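Local coordinates for protein glycosyl hydrolase family 88 (PDB 3WIW) that acts as an unsaturated glucuronyl hydrolase specific for heparin, probably removing the unsaturated uronic acid from fragments left by polysaccharide lyases, at residues Q48-T51 and N55-S58; G126-V131 and K135-P140; R160-G165 and E233-L238; G251-T256 and D378-E383. All coordinates share one frame; numbering follows the deposited sequence. Where two conformers were deposited one is given.

Interaction 1 (Q48-T51 and N55-S58)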
loop_
_atom_site.group_PDB
_atom_site.type_symbol
_atom_site.label_atom_id
_atom_site.label_comp_id
_atom_site.label_asym_id
_atom_site.label_seq_id
_atom_site.Cartn_x
_atom_site.Cartn_y
_atom_site.Cartn_z
ATOM N N GLN A 48 4.572 -9.511 -20.745
ATOM C CA GLN A 48 5.008 -9.712 -22.130
ATOM C C GLN A 48 5.301 -8.379 -22.811
ATOM O O GLN A 48 6.106 -8.303 -23.736
ATOM C CB GLN A 48 3.914 -10.437 -22.923
ATOM C CG GLN A 48 3.757 -11.916 -22.556
ATOM C CD GLN A 48 2.473 -12.547 -23.070
ATOM O OE1 GLN A 48 1.557 -11.863 -23.551
ATOM N NE2 GLN A 48 2.392 -13.862 -22.952
ATOM N N THR A 49 4.631 -7.329 -22.355
ATOM C CA THR A 49 4.664 -6.037 -23.035
ATOM C C THR A 49 5.707 -5.055 -22.464
ATOM O O THR A 49 6.478 -4.437 -23.220
ATOM C CB THR A 49 3.255 -5.408 -22.989
ATOM O OG1 THR A 49 2.337 -6.266 -23.674
ATOM C CG2 THR A 49 3.228 -4.058 -23.660
ATOM N N TYR A 50 5.709 -4.878 -21.144
ATOM C CA TYR A 50 6.638 -3.966 -20.485
ATOM C C TYR A 50 8.019 -4.592 -20.311
ATOM O O TYR A 50 8.192 -5.816 -20.445
ATOM C CB TYR A 50 6.041 -3.466 -19.141
ATOM C CG TYR A 50 4.677 -2.857 -19.366
ATOM C CD1 TYR A 50 4.548 -1.703 -20.118
ATOM C CD2 TYR A 50 3.518 -3.466 -18.888
ATOM C CE1 TYR A 50 3.314 -1.158 -20.394
ATOM C CE2 TYR A 50 2.248 -2.925 -19.167
ATOM C CZ TYR A 50 2.169 -1.770 -19.923
ATOM O OH TYR A 50 0.943 -1.224 -20.233
ATOM N N THR A 51 9.001 -3.746 -20.042
ATOM C CA THR A 51 10.393 -4.165 -19.914
ATOM C C THR A 51 10.828 -4.085 -18.449
ATOM O O THR A 51 10.630 -3.056 -17.787
ATOM C CB THR A 51 11.282 -3.232 -20.736
ATOM O OG1 THR A 51 10.834 -3.218 -22.102
ATOM C CG2 THR A 51 12.727 -3.707 -20.693
ATOM N N ASN A 55 8.780 -0.197 -15.048
ATOM C CA ASN A 55 7.519 -0.821 -14.688
ATOM C C ASN A 55 6.308 0.031 -15.014
ATOM O O ASN A 55 6.368 1.256 -14.942
ATOM C CB ASN A 55 7.552 -1.167 -13.207
ATOM C CG ASN A 55 8.608 -2.190 -12.910
ATOM O OD1 ASN A 55 8.512 -3.325 -13.384
ATOM N ND2 ASN A 55 9.658 -1.790 -12.209
ATOM N N PRO A 56 5.191 -0.605 -15.378
ATOM C CA PRO A 56 3.988 0.195 -15.657
ATOM C C PRO A 56 3.470 0.852 -14.384
ATOM O O PRO A 56 3.342 0.182 -13.355
ATOM C CB PRO A 56 3.009 -0.853 -16.187
ATOM C CG PRO A 56 3.426 -2.120 -15.545
ATOM C CD PRO A 56 4.933 -2.056 -15.475
ATOM N N ARG A 57 3.187 2.155 -14.458
ATOM C CA ARG A 57 2.701 2.902 -13.306
ATOM C C ARG A 57 1.251 3.378 -13.431
ATOM O O ARG A 57 0.443 3.128 -12.553
ATOM C CB ARG A 57 3.608 4.103 -13.020
ATOM C CG ARG A 57 3.087 5.004 -11.907
ATOM C CD ARG A 57 4.097 6.090 -11.513
ATOM N NE ARG A 57 3.450 7.166 -10.782
ATOM C CZ ARG A 57 4.035 8.013 -9.944
ATOM N NH1 ARG A 57 5.328 7.861 -9.618
ATOM N NH2 ARG A 57 3.308 8.989 -9.387
ATOM N N SER A 58 0.934 4.101 -14.498
ATOM C CA SER A 58 -0.396 4.668 -14.655
ATOM C C SER A 58 -0.624 4.961 -16.131
ATOM O O SER A 58 0.264 4.741 -16.962
ATOM C CB SER A 58 -0.575 5.937 -13.810
ATOM O OG SER A 58 0.373 6.932 -14.168
#
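Tyr-50 and Pro-56 meet where the chain leaves helix 30-49, Tyr-50 being the first residue outside helical backbone angles, and turns back into strand 55-59, with the CA atoms of Tyr-50 and Asn-55 6.7 Å apart. The contact is of the CH-pi kind. The CB of Pro-56 lies over one face of the Tyr-50 ring, 3.8 Å from its centroid and 14° off the ring normal. Beside it, Pro-56 CG lies 3.6 Å from CD2 of Tyr-50, and Pro-56 CD comes to 4.0 Å from Tyr-50 CG, so three carbons of the pyrrolidine lie along the phenol ring. Tyr-50 is set up for this by a first torsion of -54°, which places CG opposite its own carbonyl carbon. The far end of the ring is tied down by its hydroxyl, which hydrogen-bonds to the backbone O of Gln-353, and the side chain also touches Val-65 and Leu-67 on the partner strand of the two-stranded sheet. With an alanine in place of Tyr-50, Pro-56 would probably lose the tyrosine face it packs on and the carbonyl of Gln-353 this donor. Pro-56 is also touched by Phe-78 of helix 77-89 and by Phe-355. Between the two segments the attraction is thus dispersion and CH-pi, pyrrolidine carbons over a phenol face joining helix end to strand, while the polar tip of the tyrosine is spent on another loop.

Interaction 2 (G126-V131 and K135-P140)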
loop_
_atom_site.group_PDB
_atom_site.type_symbol
_atom_site.label_atom_id
_atom_site.label_comp_id
_atom_site.label_asym_id
_atom_site.label_seq_id
_atom_site.Cartn_x
_atom_site.Cartn_y
_atom_site.Cartn_z
ATOM N N GLY A 126 10.919 -8.575 -1.338
ATOM C CA GLY A 126 10.383 -9.165 -0.115
ATOM C C GLY A 126 9.410 -10.296 -0.415
ATOM O O GLY A 126 9.511 -11.405 0.145
ATOM N N ASN A 127 8.462 -10.017 -1.308
ATOM C CA ASN A 127 7.549 -11.053 -1.758
ATOM C C ASN A 127 8.279 -12.202 -2.447
ATOM O O ASN A 127 7.952 -13.369 -2.224
ATOM C CB ASN A 127 6.468 -10.458 -2.666
ATOM C CG ASN A 127 5.336 -9.855 -1.878
ATOM O OD1 ASN A 127 4.823 -10.480 -0.942
ATOM N ND2 ASN A 127 4.973 -8.625 -2.201
ATOM N N ALA A 128 9.274 -11.874 -3.266
ATOM C CA ALA A 128 10.050 -12.871 -3.979
ATOM C C ALA A 128 10.689 -13.843 -2.983
ATOM O O ALA A 128 10.635 -15.061 -3.161
ATOM C CB ALA A 128 11.138 -12.190 -4.773
ATOM N N TYR A 129 11.313 -13.316 -1.936
ATOM C CA TYR A 129 12.007 -14.163 -0.979
ATOM C C TYR A 129 11.009 -14.989 -0.163
ATOM O O TYR A 129 11.263 -16.167 0.121
ATOM C CB TYR A 129 12.900 -13.342 -0.063
ATOM C CG TYR A 129 13.800 -14.214 0.774
ATOM C CD1 TYR A 129 14.773 -15.029 0.176
ATOM C CD2 TYR A 129 13.670 -14.251 2.158
ATOM C CE1 TYR A 129 15.603 -15.842 0.933
ATOM C CE2 TYR A 129 14.497 -15.069 2.928
ATOM C CZ TYR A 129 15.458 -15.858 2.296
ATOM O OH TYR A 129 16.305 -16.675 3.010
ATOM N N ARG A 130 9.868 -14.389 0.181
ATOM C CA ARG A 130 8.853 -15.114 0.931
ATOM C C ARG A 130 8.322 -16.289 0.099
ATOM O O ARG A 130 8.189 -17.423 0.586
ATOM C CB ARG A 130 7.712 -14.175 1.324
ATOM C CG ARG A 130 6.587 -14.888 2.068
ATOM C CD ARG A 130 5.428 -13.932 2.395
ATOM N NE ARG A 130 4.953 -13.248 1.192
ATOM C CZ ARG A 130 4.100 -13.781 0.321
ATOM N NH1 ARG A 130 3.595 -14.998 0.533
ATOM N NH2 ARG A 130 3.762 -13.101 -0.764
ATOM N N VAL A 131 8.025 -16.022 -1.166
ATOM C CA VAL A 131 7.426 -17.041 -2.020
ATOM C C VAL A 131 8.413 -18.174 -2.362
ATOM O O VAL A 131 8.051 -19.357 -2.320
ATOM C CB VAL A 131 6.817 -16.410 -3.298
ATOM C CG1 VAL A 131 6.408 -17.492 -4.304
ATOM C CG2 VAL A 131 5.610 -15.509 -2.936
ATOM N N LYS A 135 17.954 -17.496 -2.210
ATOM C CA LYS A 135 18.923 -16.595 -1.614
ATOM C C LYS A 135 19.345 -15.440 -2.528
ATOM O O LYS A 135 19.870 -14.437 -2.043
ATOM C CB LYS A 135 20.132 -17.388 -1.104
ATOM C CG LYS A 135 19.789 -18.329 0.061
ATOM C CD LYS A 135 19.233 -17.566 1.279
ATOM C CE LYS A 135 19.071 -18.493 2.494
ATOM N NZ LYS A 135 17.893 -19.403 2.334
ATOM N N ILE A 136 19.085 -15.539 -3.831
ATOM C CA ILE A 136 19.401 -14.410 -4.704
ATOM C C ILE A 136 18.692 -13.128 -4.245
ATOM O O ILE A 136 19.177 -12.021 -4.494
ATOM C CB ILE A 136 19.102 -14.688 -6.193
ATOM C CG1 ILE A 136 17.605 -14.906 -6.429
ATOM C CG2 ILE A 136 19.927 -15.870 -6.695
ATOM C CD1 ILE A 136 17.273 -15.224 -7.877
ATOM N N TYR A 137 17.561 -13.262 -3.553
ATOM C CA TYR A 137 16.810 -12.086 -3.127
ATOM C C TYR A 137 17.277 -11.496 -1.798
ATOM O O TYR A 137 16.868 -10.392 -1.434
ATOM C CB TYR A 137 15.322 -12.423 -3.041
ATOM C CG TYR A 137 14.736 -12.899 -4.365
ATOM C CD1 TYR A 137 14.666 -12.037 -5.472
ATOM C CD2 TYR A 137 14.246 -14.211 -4.516
ATOM C CE1 TYR A 137 14.156 -12.479 -6.701
ATOM C CE2 TYR A 137 13.726 -14.657 -5.740
ATOM C CZ TYR A 137 13.672 -13.780 -6.823
ATOM O OH TYR A 137 13.148 -14.181 -8.027
ATOM N N LEU A 138 18.138 -12.201 -1.070
ATOM C CA LEU A 138 18.351 -11.872 0.328
ATOM C C LEU A 138 19.304 -10.696 0.569
ATOM O O LEU A 138 18.993 -9.802 1.366
ATOM C CB LEU A 138 18.792 -13.114 1.100
ATOM C CG LEU A 138 18.745 -12.958 2.622
ATOM C CD1 LEU A 138 17.329 -12.664 3.091
ATOM C CD2 LEU A 138 19.277 -14.207 3.286
ATOM N N LYS A 139 20.465 -10.682 -0.083
ATOM C CA LYS A 139 21.395 -9.587 0.167
ATOM C C LYS A 139 20.822 -8.193 -0.191
ATOM O O LYS A 139 21.013 -7.247 0.572
ATOM C CB LYS A 139 22.769 -9.828 -0.484
ATOM C CG LYS A 139 23.852 -8.850 -0.010
ATOM C CD LYS A 139 24.086 -8.982 1.495
ATOM C CE LYS A 139 25.228 -8.115 1.998
ATOM N NZ LYS A 139 25.552 -8.442 3.415
ATOM N N PRO A 140 20.127 -8.058 -1.336
ATOM C CA PRO A 140 19.529 -6.752 -1.608
ATOM C C PRO A 140 18.536 -6.345 -0.511
ATOM O O PRO A 140 18.473 -5.172 -0.136
ATOM C CB PRO A 140 18.846 -6.983 -2.965
ATOM C CG PRO A 140 19.723 -8.009 -3.636
ATOM C CD PRO A 140 20.026 -8.950 -2.512
#
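Tyr-129 and Ala-128 near the end of helix 117-132 pack against Lys-135, Tyr-137 and Leu-138 just across the turn, an aromatic and apolar contact between consecutive helices at the periphery of the alpha6/alpha6-barrel. The short 3-10 segment 135-137 leads the chain into helix 138-150 and brings the CA atoms of Tyr-129 and Tyr-137 to 5.7 Å. On the inner side, the methyl of Ala-128 sits almost centrally over the Tyr-137 ring, with CB 3.4 Å from the centroid and only 3° off the normal. The other face of that ring is covered, in the conformer described, by CG1 of the preceding residue, Ile-136. Trp-83 of helix 77-89 and Leu-103 of helix 92-103 also touch Tyr-137, extending the packing to the neighbouring helices. Further out, Tyr-129 takes its CG anti to the backbone N (chi1 -170°), which lays its ring alongside the second segment. CD1 of Leu-138 rests on one face at 3.9 Å from the Tyr-129 ring centroid, offset toward the rim, while CD of Lys-135 lies at the ring edge. In one of its two conformers the lysine chain, bent at chi2 and chi4, folds back until NZ is 3.2 Å from Tyr-129 OH, a weak hydrogen bond. Chemically the contact grades outward: a buried methyl covers one face of Tyr-137, apolar carbons line the Tyr-129 ring, and at the exposed margin the lysine adds a weak polar link to the phenol hydroxyl.

Interaction 3 (R160-G165 and E233-L238)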
loop_
_atom_site.group_PDB
_atom_site.type_symbol
_atom_site.label_atom_id
_atom_site.label_comp_id
_atom_site.label_asym_id
_atom_site.label_seq_id
_atom_site.Cartn_x
_atom_site.Cartn_y
_atom_site.Cartn_z
ATOM N N ARG A 160 12.662 9.656 8.883
ATOM C CA ARG A 160 12.474 10.811 8.014
ATOM C C ARG A 160 11.965 10.338 6.655
ATOM O O ARG A 160 12.627 9.544 5.983
ATOM C CB ARG A 160 13.801 11.543 7.831
ATOM C CG ARG A 160 13.607 12.866 7.122
ATOM C CD ARG A 160 14.896 13.592 6.984
ATOM N NE ARG A 160 14.719 14.809 6.209
ATOM C CZ ARG A 160 15.596 15.804 6.171
ATOM N NH1 ARG A 160 16.710 15.742 6.895
ATOM N NH2 ARG A 160 15.345 16.860 5.405
ATOM N N SER A 161 10.809 10.821 6.210
ATOM C CA SER A 161 10.249 10.304 4.959
ATOM C C SER A 161 11.045 10.754 3.739
ATOM O O SER A 161 11.374 9.927 2.868
ATOM C CB SER A 161 8.784 10.707 4.818
ATOM O OG SER A 161 8.033 10.135 5.858
ATOM N N TRP A 162 11.394 12.030 3.672
ATOM C CA TRP A 162 12.163 12.497 2.525
ATOM C C TRP A 162 13.063 13.645 2.872
ATOM O O TRP A 162 12.951 14.243 3.944
ATOM C CB TRP A 162 11.261 12.863 1.356
ATOM C CG TRP A 162 10.349 14.031 1.629
ATOM C CD1 TRP A 162 10.712 15.300 1.996
ATOM C CD2 TRP A 162 8.921 14.048 1.496
ATOM N NE1 TRP A 162 9.597 16.091 2.126
ATOM C CE2 TRP A 162 8.485 15.346 1.826
ATOM C CE3 TRP A 162 7.969 13.084 1.144
ATOM C CZ2 TRP A 162 7.136 15.711 1.802
ATOM C CZ3 TRP A 162 6.632 13.444 1.119
ATOM C CH2 TRP A 162 6.225 14.747 1.452
ATOM N N ASP A 163 13.945 13.953 1.930
ATOM C CA ASP A 163 15.050 14.883 2.161
ATOM C C ASP A 163 14.907 16.197 1.418
ATOM O O ASP A 163 15.683 17.129 1.645
ATOM C CB ASP A 163 16.369 14.234 1.756
ATOM C CG ASP A 163 16.730 13.084 2.649
ATOM O OD1 ASP A 163 16.232 13.054 3.797
ATOM O OD2 ASP A 163 17.505 12.218 2.204
ATOM N N PHE A 164 13.931 16.266 0.519
ATOM C CA PHE A 164 13.736 17.465 -0.296
ATOM C C PHE A 164 12.832 18.463 0.408
ATOM O O PHE A 164 12.182 18.135 1.408
ATOM C CB PHE A 164 13.172 17.110 -1.678
ATOM C CG PHE A 164 11.848 16.400 -1.632
ATOM C CD1 PHE A 164 10.662 17.106 -1.492
ATOM C CD2 PHE A 164 11.795 15.019 -1.714
ATOM C CE1 PHE A 164 9.443 16.450 -1.446
ATOM C CE2 PHE A 164 10.583 14.356 -1.679
ATOM C CZ PHE A 164 9.404 15.071 -1.538
ATOM N N GLY A 165 12.805 19.684 -0.113
ATOM C CA GLY A 165 11.865 20.682 0.356
ATOM C C GLY A 165 12.316 21.380 1.624
ATOM O O GLY A 165 13.428 21.162 2.108
ATOM N N GLU A 233 0.264 19.253 8.506
ATOM C CA GLU A 233 -0.213 19.765 7.227
ATOM C C GLU A 233 -0.470 18.683 6.198
ATOM O O GLU A 233 -0.061 17.536 6.361
ATOM C CB GLU A 233 0.789 20.774 6.686
ATOM C CG GLU A 233 2.122 20.150 6.312
ATOM C CD GLU A 233 3.172 21.177 5.931
ATOM O OE1 GLU A 233 4.007 20.869 5.045
ATOM O OE2 GLU A 233 3.169 22.279 6.527
ATOM N N THR A 234 -1.195 19.036 5.145
ATOM C CA THR A 234 -1.436 18.082 4.075
ATOM C C THR A 234 -0.305 18.121 3.045
ATOM O O THR A 234 0.501 19.052 2.993
ATOM C CB THR A 234 -2.796 18.296 3.394
ATOM O OG1 THR A 234 -3.090 17.112 2.644
ATOM C CG2 THR A 234 -2.783 19.518 2.456
ATOM N N HIS A 235 -0.269 17.107 2.203
ATOM C CA HIS A 235 0.514 17.164 0.988
ATOM C C HIS A 235 -0.378 16.783 -0.192
ATOM O O HIS A 235 -0.474 17.538 -1.151
ATOM C CB HIS A 235 1.767 16.291 1.086
ATOM C CG HIS A 235 2.664 16.407 -0.097
ATOM N ND1 HIS A 235 3.374 17.556 -0.380
ATOM C CD2 HIS A 235 2.981 15.515 -1.065
ATOM C CE1 HIS A 235 4.083 17.367 -1.478
ATOM N NE2 HIS A 235 3.855 16.140 -1.916
ATOM N N GLN A 236 -1.068 15.656 -0.106
ATOM C CA GLN A 236 -1.913 15.211 -1.222
ATOM C C GLN A 236 -3.423 15.233 -0.955
ATOM O O GLN A 236 -4.219 14.815 -1.818
ATOM C CB GLN A 236 -1.429 13.857 -1.760
ATOM C CG GLN A 236 -0.100 14.055 -2.512
ATOM C CD GLN A 236 0.616 12.803 -2.901
ATOM O OE1 GLN A 236 0.554 11.815 -2.207
ATOM N NE2 GLN A 236 1.344 12.856 -4.009
ATOM N N GLY A 237 -3.825 15.765 0.199
ATOM C CA GLY A 237 -5.238 15.937 0.491
ATOM C C GLY A 237 -5.777 17.313 0.161
ATOM O O GLY A 237 -5.071 18.183 -0.348
ATOM N N LEU A 238 -7.051 17.508 0.462
ATOM C CA LEU A 238 -7.718 18.761 0.194
ATOM C C LEU A 238 -7.173 19.958 0.980
ATOM O O LEU A 238 -6.957 21.035 0.402
ATOM C CB LEU A 238 -9.203 18.586 0.499
ATOM C CG LEU A 238 -10.122 19.734 0.101
ATOM C CD1 LEU A 238 -10.328 19.744 -1.418
ATOM C CD2 LEU A 238 -11.475 19.610 0.814
#
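Trp-162 and His-235 meet at the predicted substrate-binding region, where the loop between strands 158-159 and 170-172 approaches the loop leading from strand 229-233 to helix 245-262. The contact is small and edge-to-face: in the conformer of Trp-162 described, one of two, the benzo edge of the indole is directed at the face of the imidazole, with CH2 of Trp-162 4.2 Å from CD2 of His-235. Centroids of the six-membered ring and the imidazole are 5.3 Å apart, and the planes make 57°. Trp-162 CG stands between its backbone N and carbonyl carbon (chi1 65°), which sends the indole toward the second loop. There one indole face is covered by the Phe-164 ring, and Trp-167 meets it as well. Arg-160 steadies the backbone of this loop: its NE donates to Trp-162 O at 2.9 Å, from above the carbonyl plane. On the other side, Thr-234, a predicted substrate-binding residue, accepts at OG1 from the backbone N of Gly-237 at 2.9 Å, an ST motif that shapes the chain around His-235. The histidine NE2 hydrogen-bonds a sulfonate oxygen of a HEPES molecule, probably from the crystallisation liquor. With the Trp-162 side chain about 7 Å from those of Asp-116 and Asp-174, the predicted nucleophile and proton donor, the pair is consistent with an aromatic-lined cleft, as is common at carbohydrate sites, formed here by loops of the alpha6/alpha6-barrel.

Interaction 4 (G251-T256 and D378-E383)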
loop_
_atom_site.group_PDB
_atom_site.type_symbol
_atom_site.label_atom_id
_atom_site.label_comp_id
_atom_site.label_asym_id
_atom_site.label_seq_id
_atom_site.Cartn_x
_atom_site.Cartn_y
_atom_site.Cartn_z
ATOM N N GLY A 251 -3.011 4.597 7.164
ATOM C CA GLY A 251 -3.085 4.533 8.618
ATOM C C GLY A 251 -3.737 3.248 9.098
ATOM O O GLY A 251 -3.182 2.552 9.959
ATOM N N LEU A 252 -4.910 2.932 8.552
ATOM C CA LEU A 252 -5.601 1.702 8.932
ATOM C C LEU A 252 -4.691 0.483 8.716
ATOM O O LEU A 252 -4.526 -0.368 9.603
ATOM C CB LEU A 252 -6.878 1.544 8.111
ATOM C CG LEU A 252 -7.641 0.249 8.362
ATOM C CD1 LEU A 252 -8.112 0.125 9.822
ATOM C CD2 LEU A 252 -8.823 0.133 7.386
ATOM N N TYR A 253 -4.133 0.392 7.516
ATOM C CA TYR A 253 -3.271 -0.722 7.173
ATOM C C TYR A 253 -2.032 -0.741 8.080
ATOM O O TYR A 253 -1.632 -1.801 8.562
ATOM C CB TYR A 253 -2.881 -0.597 5.716
ATOM C CG TYR A 253 -2.258 -1.805 5.067
ATOM C CD1 TYR A 253 -0.987 -2.256 5.445
ATOM C CD2 TYR A 253 -2.914 -2.479 4.035
ATOM C CE1 TYR A 253 -0.378 -3.327 4.801
ATOM C CE2 TYR A 253 -2.320 -3.560 3.393
ATOM C CZ TYR A 253 -1.045 -3.969 3.773
ATOM O OH TYR A 253 -0.433 -5.009 3.113
ATOM N N GLY A 254 -1.418 0.429 8.279
ATOM C CA GLY A 254 -0.195 0.555 9.061
ATOM C C GLY A 254 -0.374 -0.040 10.456
ATOM O O GLY A 254 0.537 -0.719 10.955
ATOM N N TYR A 255 -1.523 0.202 11.093
ATOM C CA TYR A 255 -1.739 -0.284 12.468
ATOM C C TYR A 255 -2.188 -1.736 12.500
ATOM O O TYR A 255 -1.822 -2.455 13.424
ATOM C CB TYR A 255 -2.629 0.676 13.305
ATOM C CG TYR A 255 -1.801 1.897 13.580
ATOM C CD1 TYR A 255 -0.794 1.843 14.538
ATOM C CD2 TYR A 255 -1.902 3.040 12.789
ATOM C CE1 TYR A 255 0.049 2.912 14.760
ATOM C CE2 TYR A 255 -1.057 4.114 12.993
ATOM C CZ TYR A 255 -0.072 4.036 13.971
ATOM O OH TYR A 255 0.769 5.103 14.139
ATOM N N THR A 256 -2.935 -2.171 11.483
ATOM C CA THR A 256 -3.292 -3.577 11.356
ATOM C C THR A 256 -2.021 -4.424 11.188
ATOM O O THR A 256 -1.819 -5.423 11.893
ATOM C CB THR A 256 -4.274 -3.765 10.190
ATOM O OG1 THR A 256 -5.457 -2.993 10.454
ATOM C CG2 THR A 256 -4.627 -5.221 10.048
ATOM N N ASP A 378 -3.562 -2.083 -8.051
ATOM C CA ASP A 378 -3.603 -3.483 -8.461
ATOM C C ASP A 378 -2.926 -4.388 -7.421
ATOM O O ASP A 378 -3.441 -5.484 -7.134
ATOM C CB ASP A 378 -2.919 -3.695 -9.815
ATOM C CG ASP A 378 -3.634 -3.025 -10.975
ATOM O OD1 ASP A 378 -4.737 -2.468 -10.805
ATOM O OD2 ASP A 378 -3.104 -3.102 -12.104
ATOM N N TYR A 379 -1.798 -3.942 -6.857
ATOM C CA TYR A 379 -1.061 -4.718 -5.891
ATOM C C TYR A 379 -1.926 -4.991 -4.666
ATOM O O TYR A 379 -2.095 -6.156 -4.252
ATOM C CB TYR A 379 0.182 -3.928 -5.517
ATOM C CG TYR A 379 0.997 -4.576 -4.427
ATOM C CD1 TYR A 379 1.965 -5.560 -4.716
ATOM C CD2 TYR A 379 0.827 -4.198 -3.079
ATOM C CE1 TYR A 379 2.736 -6.129 -3.701
ATOM C CE2 TYR A 379 1.593 -4.775 -2.058
ATOM C CZ TYR A 379 2.545 -5.733 -2.383
ATOM O OH TYR A 379 3.331 -6.306 -1.424
ATOM N N TYR A 380 -2.512 -3.939 -4.087
ATOM C CA TYR A 380 -3.315 -4.130 -2.875
ATOM C C TYR A 380 -4.638 -4.835 -3.157
ATOM O O TYR A 380 -5.142 -5.557 -2.303
ATOM C CB TYR A 380 -3.484 -2.828 -2.056
ATOM C CG TYR A 380 -2.153 -2.411 -1.464
ATOM C CD1 TYR A 380 -1.561 -3.133 -0.414
ATOM C CD2 TYR A 380 -1.441 -1.349 -2.020
ATOM C CE1 TYR A 380 -0.306 -2.785 0.104
ATOM C CE2 TYR A 380 -0.187 -0.989 -1.519
ATOM C CZ TYR A 380 0.378 -1.720 -0.459
ATOM O OH TYR A 380 1.617 -1.376 -0.017
ATOM N N TYR A 381 -5.170 -4.683 -4.369
ATOM C CA TYR A 381 -6.344 -5.442 -4.753
ATOM C C TYR A 381 -6.065 -6.941 -4.803
ATOM O O TYR A 381 -6.808 -7.736 -4.221
ATOM C CB TYR A 381 -6.850 -4.944 -6.104
ATOM C CG TYR A 381 -7.971 -5.751 -6.706
ATOM C CD1 TYR A 381 -9.235 -5.780 -6.116
ATOM C CD2 TYR A 381 -7.777 -6.457 -7.879
ATOM C CE1 TYR A 381 -10.302 -6.506 -6.702
ATOM C CE2 TYR A 381 -8.814 -7.178 -8.476
ATOM C CZ TYR A 381 -10.069 -7.199 -7.879
ATOM O OH TYR A 381 -11.083 -7.918 -8.472
ATOM N N LEU A 382 -4.973 -7.350 -5.454
ATOM C CA LEU A 382 -4.669 -8.781 -5.458
ATOM C C LEU A 382 -4.311 -9.272 -4.053
ATOM O O LEU A 382 -4.651 -10.411 -3.688
ATOM C CB LEU A 382 -3.581 -9.156 -6.472
ATOM C CG LEU A 382 -3.956 -8.943 -7.941
ATOM C CD1 LEU A 382 -2.967 -9.687 -8.810
ATOM C CD2 LEU A 382 -5.386 -9.404 -8.252
ATOM N N GLU A 383 -3.659 -8.442 -3.243
ATOM C CA GLU A 383 -3.371 -8.840 -1.864
ATOM C C GLU A 383 -4.676 -9.119 -1.129
ATOM O O GLU A 383 -4.814 -10.132 -0.429
ATOM C CB GLU A 383 -2.597 -7.746 -1.164
ATOM C CG GLU A 383 -2.076 -8.168 0.194
ATOM C CD GLU A 383 -1.343 -7.030 0.827
ATOM O OE1 GLU A 383 -0.113 -6.969 0.664
ATOM O OE2 GLU A 383 -1.988 -6.156 1.455
#
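Tyr-253 reaches from helix 245-262 to Tyr-380 and Glu-383 on helix 375-392, deep inside the alpha6/alpha6-barrel, bridging backbones whose closest CA atoms, those of Tyr-253 and Tyr-380, are 10.6 Å apart. Its CB already points at the other helix, and CG anti to the backbone N (chi1 -166°) carries the ring straight on. Midway along, CE2 lies 3.9 Å from CD1 of Tyr-380, whose ring turns its edge toward the Tyr-253 face in an offset edge-to-face pair, planes at 77°. CZ then comes 3.9 Å from CE1 of Tyr-380, a residue whose side chain is about 4 Å from that of Trp-250, predicted to bind substrate. At the tip, OH lies 3.7 Å from Tyr-380 CE1, at that ring's edge, and donates to OE2 of Glu-383, which arrives on an extended chain from the opposite direction. That oxygen also bonds Ser-314 OG, and OE1 of the carboxylate bonds Tyr-84 OH, so three hydroxyl side chains hold the buried acid, which would be expected to ease the cost of its charge. A phenylalanine in place of Tyr-253 would probably deprive the Glu-383 carboxylate of one of these partners. The Tyr-253 OH to Glu-383 OE2 bond is short, 2.5 Å, and meets the oxygen on its syn side, 24° out of the carboxylate plane.

How the interactions relate
Interaction 4 is the core contact, its centre about 5 Å from that of the chain; the other three lie 17 to 19 Å out and are partly buried. It is also the one that spends a hydroxyl and a carboxylate in burial, whereas interactions 1 and 2 rely on aliphatic carbons over tyrosine faces between neighbouring pieces of chain. Interaction 3 pairs two rings from loops distant in sequence, near the predicted catalytic residues. Interactions 2 and 4 touch directly: Asn-127 ND2 lies 2.9 Å from Tyr-379 OH, a probable hydrogen bond joining helices 117-132 and 375-392. Helix 77-89 borders interactions 1, 2 and 4, linking periphery to core.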